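Peroxisomal fatty acid beta-oxidation multifunctional protein MFP2 (Arabidopsis thaliana, PDB 2WTB) carries out the enoyl-CoA hydratase and 3-hydroxyacyl-CoA dehydrogenase steps of peroxisomal fatty acid beta-oxidation during seed germination. Local coordinates at residues 7-11 / 34-39. Numbering follows the deposited sequence.
Sequences GKTVM and DVLYNL
Thr9 points from strand 8-13 toward helix 33-46 and meets Val35 and Asn38 with different branches. Its methyl makes the apolar contact: Thr9 CG2 lies 3.6 Å from Val35 CG1, the two side chains crossing at a slant. The other methyl of Val35 reaches back along the strand, with Val35 CG2 3.8 Å from Lys8 O and close to the backbone of Gly7. One turn of helix further on, Thr9 OG1 rests 3.2 Å from Asn38 CB. That approach is van der Waals; the hydroxyl is hydrogen-bonded to Asn42, one turn further along helix 33-46. With chi1 at 68°, OG1 sits between the backbone N and carbonyl carbon of Thr9, which puts CG2 anti to the carbonyl carbon and beside the backbone N, the position from which it meets Val35.

The remaining contacts bring polar atoms against carbon, with no hydrogen bond between the segments. Asn38 lays its amide nitrogen against the strand backbone, Asn38 ND2 being 3.4 Å from Lys8 CA, while the extended Lys8 chain runs off the other way. At the exposed N-terminal end, Asp34 CB touches Gly7 O at 3.5 Å.

Replacing Thr9 with an alanine removes both branches and would probably leave Asn42 without its hydroxyl partner and a gap beside Val35 CG1.

Strand 8-13 is the edge of the six-stranded sheet in the crotonase-like domain, paired with strand 18-24, and helix 33-46 packs against one face of it, the N-to-C directions of the short segments 8-11 and 34-39 differing by 27°. With no hydrogen bond between these two segments, van der Waals contact joins them, and the Thr9-Asn42 bond ties strand to helix one turn on.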
ATOM      1  N   GLY A   7      -1.305  -3.906  26.847  1.00 68.19           N
ATOM      2  CA  GLY A   7      -0.888  -5.274  27.102  1.00 67.36           C
ATOM      3  C   GLY A   7      -0.085  -5.404  28.382  1.00 66.45           C
ATOM      4  O   GLY A   7      -0.046  -4.482  29.196  1.00 74.59           O
ATOM      5  N   LYS A   8       0.566  -6.550  28.560  1.00 89.62           N
ATOM      6  CA  LYS A   8       1.332  -6.807  29.772  1.00 67.66           C
ATOM      7  C   LYS A   8       2.545  -7.693  29.503  1.00 63.86           C
ATOM      8  O   LYS A   8       2.868  -7.990  28.353  1.00 63.22           O
ATOM      9  CB  LYS A   8       0.443  -7.469  30.825  1.00 56.18           C
ATOM     10  CG  LYS A   8      -0.071  -8.843  30.419  1.00 56.49           C
ATOM     11  CD  LYS A   8      -0.955  -9.456  31.499  1.00 64.72           C
ATOM     12  CE  LYS A   8      -1.598 -10.755  31.022  1.00 68.06           C
ATOM     13  NZ  LYS A   8      -2.377 -11.434  32.095  1.00 63.45           N
ATOM     14  N   THR A   9       3.214  -8.099  30.578  1.00 52.89           N
ATOM     15  CA  THR A   9       4.289  -9.081  30.504  1.00 57.83           C
ATOM     16  C   THR A   9       4.235  -9.976  31.732  1.00 72.09           C
ATOM     17  O   THR A   9       3.869  -9.528  32.818  1.00 80.32           O
ATOM     18  CB  THR A   9       5.677  -8.421  30.456  1.00 65.59           C
ATOM     19  OG1 THR A   9       5.946  -7.780  31.709  1.00 62.67           O
ATOM     20  CG2 THR A   9       5.754  -7.399  29.330  1.00 71.92           C
ATOM     21  N   VAL A  10       4.598 -11.241  31.559  1.00 69.72           N
ATOM     22  CA  VAL A  10       4.656 -12.174  32.675  1.00 59.35           C
ATOM     23  C   VAL A  10       6.069 -12.726  32.823  1.00 61.09           C
ATOM     24  O   VAL A  10       6.669 -13.179  31.849  1.00 70.17           O
ATOM     25  CB  VAL A  10       3.666 -13.341  32.491  1.00 64.00           C
ATOM     26  CG1 VAL A  10       3.939 -14.437  33.511  1.00 61.61           C
ATOM     27  CG2 VAL A  10       2.227 -12.846  32.597  1.00 58.18           C
ATOM     28  N   MET A  11       6.600 -12.676  34.040  1.00 56.39           N
ATOM     29  CA  MET A  11       7.940 -13.194  34.305  1.00 57.86           C
ATOM     30  C   MET A  11       7.896 -14.399  35.236  1.00 63.44           C
ATOM     31  O   MET A  11       7.216 -14.378  36.262  1.00 62.64           O
ATOM     32  CB  MET A  11       8.839 -12.103  34.897  1.00 58.29           C
ATOM     33  CG  MET A  11      10.145 -12.623  35.480  1.00 59.12           C
ATOM     34  SD  MET A  11      11.109 -11.344  36.316  1.00 73.94           S
ATOM     35  CE  MET A  11      12.074 -10.696  34.961  1.00 77.18           C
ATOM     36  N   ASP A  34       2.748   0.300  28.244  1.00 80.51           N
ATOM     37  CA  ASP A  34       2.346  -0.628  29.294  1.00 80.69           C
ATOM     38  C   ASP A  34       3.317  -1.798  29.357  1.00 80.92           C
ATOM     39  O   ASP A  34       3.919  -2.067  30.396  1.00 81.57           O
ATOM     40  CB  ASP A  34       0.930  -1.145  29.042  1.00 89.80           C
ATOM     41  CG  ASP A  34      -0.081  -0.028  28.869  1.00106.69           C
ATOM     42  OD1 ASP A  34      -1.265  -0.244  29.202  1.00113.90           O
ATOM     43  OD2 ASP A  34       0.304   1.066  28.402  1.00112.87           O
ATOM     44  N   VAL A  35       3.462  -2.491  28.234  1.00 78.31           N
ATOM     45  CA  VAL A  35       4.392  -3.604  28.137  1.00 68.90           C
ATOM     46  C   VAL A  35       5.781  -3.172  28.591  1.00 59.46           C
ATOM     47  O   VAL A  35       6.429  -3.856  29.384  1.00 49.06           O
ATOM     48  CB  VAL A  35       4.462  -4.148  26.693  1.00 64.12           C
ATOM     49  CG1 VAL A  35       5.605  -5.144  26.545  1.00 48.06           C
ATOM     50  CG2 VAL A  35       3.132  -4.778  26.300  1.00 62.08           C
ATOM     51  N   LEU A  36       6.223  -2.020  28.096  1.00 62.37           N
ATOM     52  CA  LEU A  36       7.568  -1.527  28.382  1.00 64.74           C
ATOM     53  C   LEU A  36       7.807  -1.258  29.866  1.00 66.55           C
ATOM     54  O   LEU A  36       8.885  -1.542  30.384  1.00 74.90           O
ATOM     55  CB  LEU A  36       7.866  -0.272  27.559  1.00 70.07           C
ATOM     56  CG  LEU A  36       8.141  -0.514  26.074  1.00 69.72           C
ATOM     57  CD1 LEU A  36       8.094   0.789  25.293  1.00 64.75           C
ATOM     58  CD2 LEU A  36       9.478  -1.214  25.890  1.00 63.95           C
ATOM     59  N   TYR A  37       6.804  -0.710  30.546  1.00 65.37           N
ATOM     60  CA  TYR A  37       6.942  -0.395  31.965  1.00 74.91           C
ATOM     61  C   TYR A  37       6.848  -1.646  32.832  1.00 65.99           C
ATOM     62  O   TYR A  37       7.454  -1.717  33.901  1.00 66.66           O
ATOM     63  CB  TYR A  37       5.914   0.653  32.403  1.00 86.60           C
ATOM     64  CG  TYR A  37       6.073   1.978  31.693  1.00 94.85           C
ATOM     65  CD1 TYR A  37       7.332   2.530  31.494  1.00 99.26           C
ATOM     66  CD2 TYR A  37       4.969   2.680  31.227  1.00 94.89           C
ATOM     67  CE1 TYR A  37       7.488   3.739  30.843  1.00104.88           C
ATOM     68  CE2 TYR A  37       5.115   3.891  30.576  1.00100.53           C
ATOM     69  CZ  TYR A  37       6.378   4.416  30.388  1.00106.35           C
ATOM     70  OH  TYR A  37       6.533   5.621  29.742  1.00110.25           O
ATOM     71  N   ASN A  38       6.086  -2.630  32.369  1.00 59.22           N
ATOM     72  CA  ASN A  38       6.060  -3.926  33.028  1.00 73.16           C
ATOM     73  C   ASN A  38       7.411  -4.605  32.864  1.00 75.59           C
ATOM     74  O   ASN A  38       7.889  -5.298  33.762  1.00 80.68           O
ATOM     75  CB  ASN A  38       4.955  -4.810  32.448  1.00 81.96           C
ATOM     76  CG  ASN A  38       3.570  -4.345  32.844  1.00 90.61           C
ATOM     77  OD1 ASN A  38       3.414  -3.354  33.556  1.00 95.57           O
ATOM     78  ND2 ASN A  38       2.552  -5.063  32.382  1.00 95.59           N
ATOM     79  N   LEU A  39       8.022  -4.393  31.703  1.00 67.96           N
ATOM     80  CA  LEU A  39       9.336  -4.942  31.404  1.00 61.98           C
ATOM     81  C   LEU A  39      10.381  -4.309  32.315  1.00 67.91           C
ATOM     82  O   LEU A  39      11.214  -5.001  32.905  1.00 60.52           O
ATOM     83  CB  LEU A  39       9.684  -4.685  29.938  1.00 48.95           C
ATOM     84  CG  LEU A  39      10.942  -5.352  29.390  1.00 45.39           C
ATOM     85  CD1 LEU A  39      10.845  -6.860  29.536  1.00 47.46           C
ATOM     86  CD2 LEU A  39      11.142  -4.968  27.938  1.00 48.40           C
TER